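Local coordinates for DUF2787 domain-containing protein (Vibrio cholerae, PDB 2V1L) that is of unknown function but is encoded on a pathogenicity island of Vibrio cholerae and resembles human p32 in structure, at residues A[63-68]-A[73-78]. Residues are numbered along the deposited sequence; the frame is centred on the assembly and turned at random.
Sequences ALSQSS and CIEYIT
Ser65 and Cys73 exchange both their backbone hydrogen bonds, one from Ser65 N to Cys73 O at 3.1 Å and one from Cys73 N to Ser65 O at 3.0 Å. They form an antiparallel hydrogen-bonded pair. Leu64 and Ile74 follow as the non-hydrogen-bonded pair, and Leu64 CA lies 3.1 Å from Cys73 O in a CA-H...O contact. Beyond them the register slips. Ala63 O takes a bond from Glu75 N, whose modelled length of 2.5 Å is doubtfully short, while Ala63 N donates to Tyr76 O with an N-H...O angle of 167°. Glu75 and Tyr76 thus both stand opposite Ala63 in a classic beta bulge.

The one polar side-chain contact across the strands is weak, Ser65 OG to Glu75 OE2 at 3.2 Å. Glu75 reaches it because CG is anti to its carbonyl carbon (chi1 -54°) and the chain then bends at chi2, passing beside Ala63 O.

Apolar contacts lie on both faces of the sheet. Ala63 CB sits over one face of the Tyr76 ring in a CH-pi contact, 3.6 Å from the centroid and displaced toward the rim at CE1 and CZ. The ring's hydroxyl is hydrogen-bonded to Glu61. On the opposite face of the sheet, Leu64 CD2 touches Ile74 CB at 3.9 Å. Near the turn, Ser67 CB meets Cys73 SG.

The contact joins strands 60-66 and 72-82 of a beta hairpin within the antiparallel sheet. Leu64 packs on Leu21 and Leu25 of helix 15-29, and Ile74 on Phe17 of the same helix. Strand 41-46 flanks the hairpin beside Leu64, and the backbone of Ile77 bonds to Phe96 of strand 95-97.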
ATOM      1  N   ALA A  63       3.909  -1.821  -4.935  1.00 34.73           N
ATOM      2  CA  ALA A  63       4.782  -1.997  -6.099  1.00 36.43           C
ATOM      3  C   ALA A  63       5.377  -0.720  -6.629  1.00 37.74           C
ATOM      4  O   ALA A  63       4.693   0.289  -6.849  1.00 37.54           O
ATOM      5  CB  ALA A  63       4.063  -2.731  -7.224  1.00 36.23           C
ATOM      6  N   LEU A  64       6.673  -0.797  -6.882  1.00 40.15           N
ATOM      7  CA  LEU A  64       7.436   0.348  -7.339  1.00 43.00           C
ATOM      8  C   LEU A  64       8.285  -0.078  -8.522  1.00 44.83           C
ATOM      9  O   LEU A  64       8.787  -1.201  -8.564  1.00 45.28           O
ATOM     10  CB  LEU A  64       8.357   0.845  -6.207  1.00 42.70           C
ATOM     11  CG  LEU A  64       7.818   1.060  -4.787  1.00 42.22           C
ATOM     12  CD1 LEU A  64       8.963   1.134  -3.800  1.00 42.09           C
ATOM     13  CD2 LEU A  64       7.009   2.323  -4.707  1.00 40.79           C
ATOM     14  N   SER A  65       8.452   0.822  -9.477  1.00 47.63           N
ATOM     15  CA  SER A  65       9.401   0.613 -10.557  1.00 49.89           C
ATOM     16  C   SER A  65      10.334   1.814 -10.638  1.00 51.58           C
ATOM     17  O   SER A  65       9.940   2.936 -10.302  1.00 51.83           O
ATOM     18  CB  SER A  65       8.672   0.422 -11.876  1.00 49.59           C
ATOM     19  OG  SER A  65       8.106   1.648 -12.294  1.00 50.91           O
ATOM     20  N   GLN A  66      11.566   1.557 -11.077  1.00 53.97           N
ATOM     21  CA  GLN A  66      12.622   2.575 -11.199  1.00 56.18           C
ATOM     22  C   GLN A  66      12.502   3.280 -12.547  1.00 57.13           C
ATOM     23  O   GLN A  66      12.674   2.651 -13.601  1.00 57.13           O
ATOM     24  CB  GLN A  66      14.012   1.922 -11.081  1.00 56.21           C
ATOM     25  CG  GLN A  66      13.982   0.444 -10.611  1.00 57.31           C
ATOM     26  CD  GLN A  66      15.286  -0.324 -10.856  1.00 57.41           C
ATOM     27  OE1 GLN A  66      16.384   0.173 -10.569  1.00 59.21           O
ATOM     28  NE2 GLN A  66      15.164  -1.551 -11.372  1.00 57.34           N
ATOM     29  N   SER A  67      12.220   4.581 -12.517  1.00 58.39           N
ATOM     30  CA  SER A  67      12.014   5.351 -13.745  1.00 59.95           C
ATOM     31  C   SER A  67      13.264   5.458 -14.624  1.00 61.17           C
ATOM     32  O   SER A  67      14.369   5.071 -14.213  1.00 61.76           O
ATOM     33  CB  SER A  67      11.484   6.748 -13.419  1.00 60.00           C
ATOM     34  OG  SER A  67      11.338   7.542 -14.588  1.00 60.35           O
ATOM     35  N   SER A  68      13.063   5.975 -15.837  1.00 62.26           N
ATOM     36  CA  SER A  68      14.137   6.256 -16.796  1.00 63.41           C
ATOM     37  C   SER A  68      15.063   7.379 -16.308  1.00 63.89           C
ATOM     38  O   SER A  68      16.291   7.245 -16.362  1.00 64.01           O
ATOM     39  CB  SER A  68      13.546   6.607 -18.173  1.00 63.57           C
ATOM     40  OG  SER A  68      12.375   7.408 -18.053  1.00 64.00           O
ATOM     41  N   CYS A  73       8.710   5.227  -8.897  1.00 50.76           N
ATOM     42  CA  CYS A  73       7.278   5.464  -9.081  1.00 48.68           C
ATOM     43  C   CYS A  73       6.475   4.425  -8.306  1.00 45.88           C
ATOM     44  O   CYS A  73       6.768   3.234  -8.387  1.00 45.34           O
ATOM     45  CB  CYS A  73       6.927   5.376 -10.561  1.00 49.09           C
ATOM     46  SG  CYS A  73       8.029   6.381 -11.609  1.00 54.20           S
ATOM     47  N   ILE A  74       5.484   4.876  -7.544  1.00 42.84           N
ATOM     48  CA  ILE A  74       4.584   3.948  -6.851  1.00 39.92           C
ATOM     49  C   ILE A  74       3.538   3.446  -7.841  1.00 38.05           C
ATOM     50  O   ILE A  74       2.786   4.231  -8.411  1.00 36.96           O
ATOM     51  CB  ILE A  74       3.929   4.572  -5.590  1.00 40.28           C
ATOM     52  CG1 ILE A  74       3.072   3.545  -4.851  1.00 38.58           C
ATOM     53  CG2 ILE A  74       3.060   5.759  -5.949  1.00 41.31           C
ATOM     54  CD1 ILE A  74       2.952   3.859  -3.415  1.00 41.88           C
ATOM     55  N   GLU A  75       3.533   2.131  -8.056  1.00 36.39           N
ATOM     56  CA  GLU A  75       2.658   1.495  -9.054  1.00 35.36           C
ATOM     57  C   GLU A  75       1.254   1.238  -8.526  1.00 32.71           C
ATOM     58  O   GLU A  75       0.274   1.664  -9.114  1.00 32.99           O
ATOM     59  CB  GLU A  75       3.275   0.181  -9.529  1.00 35.83           C
ATOM     60  CG  GLU A  75       4.686   0.341 -10.043  1.00 40.46           C
ATOM     61  CD  GLU A  75       4.738   0.910 -11.441  1.00 44.67           C
ATOM     62  OE1 GLU A  75       4.260   2.050 -11.660  1.00 46.04           O
ATOM     63  OE2 GLU A  75       5.271   0.198 -12.322  1.00 48.23           O
ATOM     64  N   TYR A  76       1.169   0.515  -7.420  1.00 30.32           N
ATOM     65  CA  TYR A  76      -0.086   0.315  -6.754  1.00 28.42           C
ATOM     66  C   TYR A  76       0.128   0.028  -5.276  1.00 26.96           C
ATOM     67  O   TYR A  76       1.218  -0.359  -4.866  1.00 27.23           O
ATOM     68  CB  TYR A  76      -0.852  -0.851  -7.407  1.00 28.89           C
ATOM     69  CG  TYR A  76      -0.125  -2.180  -7.364  1.00 27.49           C
ATOM     70  CD1 TYR A  76       0.530  -2.665  -8.497  1.00 28.61           C
ATOM     71  CD2 TYR A  76      -0.102  -2.952  -6.204  1.00 29.58           C
ATOM     72  CE1 TYR A  76       1.197  -3.886  -8.483  1.00 28.05           C
ATOM     73  CE2 TYR A  76       0.559  -4.193  -6.173  1.00 30.35           C
ATOM     74  CZ  TYR A  76       1.207  -4.645  -7.327  1.00 29.97           C
ATOM     75  OH  TYR A  76       1.878  -5.843  -7.314  1.00 29.69           O
ATOM     76  N   ILE A  77      -0.932   0.191  -4.494  1.00 25.03           N
ATOM     77  CA  ILE A  77      -0.942  -0.231  -3.095  1.00 23.90           C
ATOM     78  C   ILE A  77      -2.176  -1.088  -2.894  1.00 23.35           C
ATOM     79  O   ILE A  77      -3.270  -0.633  -3.197  1.00 22.36           O
ATOM     80  CB  ILE A  77      -1.012   0.999  -2.122  1.00 23.19           C
ATOM     81  CG1 ILE A  77       0.191   1.910  -2.319  1.00 24.07           C
ATOM     82  CG2 ILE A  77      -1.091   0.531  -0.654  1.00 21.79           C
ATOM     83  CD1 ILE A  77       0.101   3.229  -1.532  1.00 24.19           C
ATOM     84  N   THR A  78      -1.998  -2.309  -2.380  1.00 23.08           N
ATOM     85  CA  THR A  78      -3.097  -3.213  -2.089  1.00 22.01           C
ATOM     86  C   THR A  78      -3.064  -3.723  -0.658  1.00 22.99           C
ATOM     87  O   THR A  78      -2.020  -4.182  -0.171  1.00 22.78           O
ATOM     88  CB  THR A  78      -3.085  -4.434  -3.049  1.00 22.81           C
ATOM     89  OG1 THR A  78      -2.962  -3.966  -4.398  1.00 21.33           O
ATOM     90  CG2 THR A  78      -4.389  -5.238  -2.952  1.00 22.79           C
TER